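Side-chain contact in CRISPR-associated endonuclease Cas3-HD (Methanocaldococcus jannaschii, PDB 3S4L), which cuts single-stranded DNA, with magnesium, and single-stranded RNA as the HD nuclease of a CRISPR interference system: residues A[98-103]-A[185-190]. Sequence-based numbering, arbitrary orientation.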
ATOM      1  N   TYR A  98       5.069  -4.665  -0.662  1.00 31.43           N
ATOM      2  CA  TYR A  98       4.520  -5.693   0.225  1.00 31.28           C
ATOM      3  C   TYR A  98       3.037  -5.973  -0.055  1.00 30.53           C
ATOM      4  O   TYR A  98       2.559  -7.107   0.079  1.00 26.77           O
ATOM      5  CB  TYR A  98       4.732  -5.338   1.694  1.00 31.09           C
ATOM      6  CG  TYR A  98       6.152  -5.517   2.116  1.00 28.57           C
ATOM      7  CD1 TYR A  98       6.680  -6.791   2.302  1.00 25.96           C
ATOM      8  CD2 TYR A  98       6.982  -4.413   2.311  1.00 25.64           C
ATOM      9  CE1 TYR A  98       8.011  -6.964   2.670  1.00 28.66           C
ATOM     10  CE2 TYR A  98       8.308  -4.574   2.702  1.00 25.74           C
ATOM     11  CZ  TYR A  98       8.809  -5.846   2.871  1.00 27.08           C
ATOM     12  OH  TYR A  98      10.105  -5.993   3.250  1.00 33.05           O
ATOM     13  N   THR A  99       2.314  -4.931  -0.444  1.00 25.19           N
ATOM     14  CA  THR A  99       0.893  -5.077  -0.719  1.00 27.01           C
ATOM     15  C   THR A  99       0.718  -6.042  -1.866  1.00 31.48           C
ATOM     16  O   THR A  99      -0.122  -6.939  -1.822  1.00 30.63           O
ATOM     17  CB  THR A  99       0.240  -3.729  -1.060  1.00 25.15           C
ATOM     18  OG1 THR A  99       0.278  -2.885   0.098  1.00 28.74           O
ATOM     19  CG2 THR A  99      -1.206  -3.928  -1.503  1.00 22.29           C
ATOM     20  N   TYR A 100       1.527  -5.862  -2.899  1.00 27.86           N
ATOM     21  CA  TYR A 100       1.399  -6.699  -4.067  1.00 23.61           C
ATOM     22  C   TYR A 100       1.586  -8.176  -3.712  1.00 26.65           C
ATOM     23  O   TYR A 100       0.764  -9.019  -4.081  1.00 29.79           O
ATOM     24  CB  TYR A 100       2.404  -6.296  -5.141  1.00 22.39           C
ATOM     25  CG  TYR A 100       2.340  -7.240  -6.310  1.00 23.05           C
ATOM     26  CD1 TYR A 100       3.180  -8.343  -6.388  1.00 22.81           C
ATOM     27  CD2 TYR A 100       1.411  -7.047  -7.320  1.00 27.59           C
ATOM     28  CE1 TYR A 100       3.109  -9.232  -7.476  1.00 28.75           C
ATOM     29  CE2 TYR A 100       1.325  -7.920  -8.399  1.00 34.53           C
ATOM     30  CZ  TYR A 100       2.178  -9.008  -8.473  1.00 35.28           C
ATOM     31  OH  TYR A 100       2.091  -9.863  -9.548  1.00 40.35           O
ATOM     32  N   HIS A 101       2.676  -8.507  -3.026  1.00 26.38           N
ATOM     33  CA  HIS A 101       2.954  -9.929  -2.771  1.00 34.41           C
ATOM     34  C   HIS A 101       1.916 -10.544  -1.845  1.00 35.17           C
ATOM     35  O   HIS A 101       1.488 -11.676  -2.035  1.00 39.87           O
ATOM     36  CB  HIS A 101       4.374 -10.156  -2.245  1.00 33.43           C
ATOM     37  CG  HIS A 101       5.421  -9.850  -3.257  1.00 36.99           C
ATOM     38  ND1 HIS A 101       5.651 -10.656  -4.351  1.00 41.49           N
ATOM     39  CD2 HIS A 101       6.265  -8.797  -3.378  1.00 38.62           C
ATOM     40  CE1 HIS A 101       6.608 -10.122  -5.091  1.00 41.33           C
ATOM     41  NE2 HIS A 101       6.997  -8.993  -4.522  1.00 39.82           N
ATOM     42  N   ILE A 102       1.490  -9.771  -0.860  1.00 34.16           N
ATOM     43  CA  ILE A 102       0.470 -10.247   0.048  1.00 33.60           C
ATOM     44  C   ILE A 102      -0.875 -10.424  -0.675  1.00 37.89           C
ATOM     45  O   ILE A 102      -1.541 -11.427  -0.459  1.00 29.94           O
ATOM     46  CB  ILE A 102       0.377  -9.369   1.296  1.00 30.95           C
ATOM     47  CG1 ILE A 102       1.568  -9.690   2.203  1.00 31.75           C
ATOM     48  CG2 ILE A 102      -0.944  -9.627   2.044  1.00 30.38           C
ATOM     49  CD1 ILE A 102       2.084  -8.518   2.963  1.00 31.71           C
ATOM     50  N   LEU A 103      -1.253  -9.501  -1.562  1.00 39.06           N
ATOM     51  CA  LEU A 103      -2.498  -9.674  -2.318  1.00 36.03           C
ATOM     52  C   LEU A 103      -2.448 -10.900  -3.221  1.00 39.54           C
ATOM     53  O   LEU A 103      -3.432 -11.632  -3.351  1.00 41.47           O
ATOM     54  CB  LEU A 103      -2.843  -8.428  -3.136  1.00 33.71           C
ATOM     55  CG  LEU A 103      -3.315  -7.193  -2.357  1.00 28.15           C
ATOM     56  CD1 LEU A 103      -3.479  -6.003  -3.318  1.00 24.64           C
ATOM     57  CD2 LEU A 103      -4.625  -7.506  -1.619  1.00 20.69           C
ATOM     58  N   ILE A 185      13.225  -1.857  -5.636  1.00 35.27           N
ATOM     59  CA  ILE A 185      13.486  -1.009  -6.790  1.00 31.29           C
ATOM     60  C   ILE A 185      13.007  -1.676  -8.081  1.00 32.50           C
ATOM     61  O   ILE A 185      12.278  -1.075  -8.874  1.00 34.66           O
ATOM     62  CB  ILE A 185      14.997  -0.660  -6.872  1.00 34.30           C
ATOM     63  CG1 ILE A 185      15.361   0.375  -5.797  1.00 28.02           C
ATOM     64  CG2 ILE A 185      15.406  -0.196  -8.286  1.00 27.78           C
ATOM     65  CD1 ILE A 185      16.878   0.612  -5.656  1.00 28.18           C
ATOM     66  N   ARG A 186      13.410  -2.924  -8.284  1.00 33.36           N
ATOM     67  CA  ARG A 186      13.047  -3.668  -9.488  1.00 36.78           C
ATOM     68  C   ARG A 186      11.537  -3.776  -9.594  1.00 35.53           C
ATOM     69  O   ARG A 186      10.959  -3.537 -10.661  1.00 39.46           O
ATOM     70  CB  ARG A 186      13.658  -5.074  -9.444  1.00 43.53           C
ATOM     71  CG  ARG A 186      14.703  -5.344 -10.490  1.00 45.93           C
ATOM     72  CD  ARG A 186      15.257  -6.763 -10.380  1.00 48.63           C
ATOM     73  NE  ARG A 186      15.912  -6.998  -9.099  1.00 50.40           N
ATOM     74  CZ  ARG A 186      17.169  -6.668  -8.831  1.00 54.07           C
ATOM     75  NH1 ARG A 186      17.921  -6.095  -9.767  1.00 51.61           N
ATOM     76  NH2 ARG A 186      17.674  -6.912  -7.628  1.00 58.22           N
ATOM     77  N   PHE A 187      10.894  -4.150  -8.487  1.00 34.69           N
ATOM     78  CA  PHE A 187       9.439  -4.238  -8.484  1.00 27.48           C
ATOM     79  C   PHE A 187       8.778  -2.919  -8.842  1.00 27.46           C
ATOM     80  O   PHE A 187       7.907  -2.869  -9.708  1.00 35.93           O
ATOM     81  CB  PHE A 187       8.877  -4.715  -7.140  1.00 33.52           C
ATOM     82  CG  PHE A 187       7.380  -4.674  -7.097  1.00 33.07           C
ATOM     83  CD1 PHE A 187       6.633  -5.658  -7.713  1.00 39.63           C
ATOM     84  CD2 PHE A 187       6.723  -3.627  -6.488  1.00 34.22           C
ATOM     85  CE1 PHE A 187       5.252  -5.605  -7.701  1.00 40.99           C
ATOM     86  CE2 PHE A 187       5.356  -3.573  -6.471  1.00 36.01           C
ATOM     87  CZ  PHE A 187       4.617  -4.564  -7.081  1.00 36.13           C
ATOM     88  N   VAL A 188       9.173  -1.849  -8.163  1.00 29.62           N
ATOM     89  CA  VAL A 188       8.547  -0.552  -8.404  1.00 35.65           C
ATOM     90  C   VAL A 188       8.761  -0.027  -9.837  1.00 36.30           C
ATOM     91  O   VAL A 188       7.829   0.472 -10.466  1.00 38.47           O
ATOM     92  CB  VAL A 188       8.988   0.504  -7.374  1.00 37.03           C
ATOM     93  CG1 VAL A 188       8.262   1.809  -7.652  1.00 37.00           C
ATOM     94  CG2 VAL A 188       8.713   0.001  -5.944  1.00 32.25           C
ATOM     95  N   ILE A 189       9.978  -0.146 -10.355  1.00 35.03           N
ATOM     96  CA  ILE A 189      10.220   0.213 -11.745  1.00 32.92           C
ATOM     97  C   ILE A 189       9.267  -0.559 -12.648  1.00 35.52           C
ATOM     98  O   ILE A 189       8.572   0.029 -13.486  1.00 40.64           O
ATOM     99  CB  ILE A 189      11.683  -0.087 -12.157  1.00 40.10           C
ATOM    100  CG1 ILE A 189      12.631   0.899 -11.479  1.00 36.83           C
ATOM    101  CG2 ILE A 189      11.851  -0.024 -13.682  1.00 41.90           C
ATOM    102  CD1 ILE A 189      14.093   0.563 -11.660  1.00 42.24           C
ATOM    103  N   GLU A 190       9.226  -1.877 -12.464  1.00 39.84           N
ATOM    104  CA  GLU A 190       8.352  -2.744 -13.254  1.00 46.76           C
ATOM    105  C   GLU A 190       6.895  -2.315 -13.121  1.00 48.07           C
ATOM    106  O   GLU A 190       6.112  -2.442 -14.061  1.00 55.77           O
ATOM    107  CB  GLU A 190       8.518  -4.206 -12.821  1.00 58.32           C
ATOM    108  CG  GLU A 190       8.125  -5.226 -13.880  1.00 69.28           C
ATOM    109  CD  GLU A 190       8.196  -6.665 -13.381  1.00 78.55           C
ATOM    110  OE1 GLU A 190       8.031  -7.593 -14.209  1.00 82.55           O
ATOM    111  OE2 GLU A 190       8.408  -6.868 -12.162  1.00 79.68           O
TER
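A small aromatic cluster at the surface joins two helices of the mostly helical HD domain: F187, on helix 181-197, reaches across to Y100 and H101 on helix 91-107. The backbones stay well apart, with 9.5 Å between the CA atoms of Y100 and F187, and the phenylalanine side chain spans about half of that gap. F187 has CG anti to its backbone N (chi1 174°), which sends its ring across; Y100 passes across its end, offering CB, CG and a ring face. CZ of F187 comes to 3.4 Å from CB of Y100, while CE1 lies over one face of the tyrosine ring, shifted toward the rim and 3.6 Å from Y100 CG. The two ring planes make an angle of 44°, so this is an oblique meeting, neither a parallel stack nor a T. H101 completes the group more loosely: its ring centre is 5.9 Å from that of F187, and Y100 CD1 sits over the middle of one imidazole face. Y97, one turn back along the same helix, meets H101 edge-to-face. Y100 also rests on A113 and A117 of helix 110-121, which ties a third helix to the patch. The F187 side chain is about 12 Å from that of the metal ligand H123, so the contact lies apart from the metal site. No hydrogen bond or salt bridge links the two segments; the contact is apolar and small (124 Å², both sides summed), dispersion and burial of ring surface probably account for it, and other neighbours also place the helices.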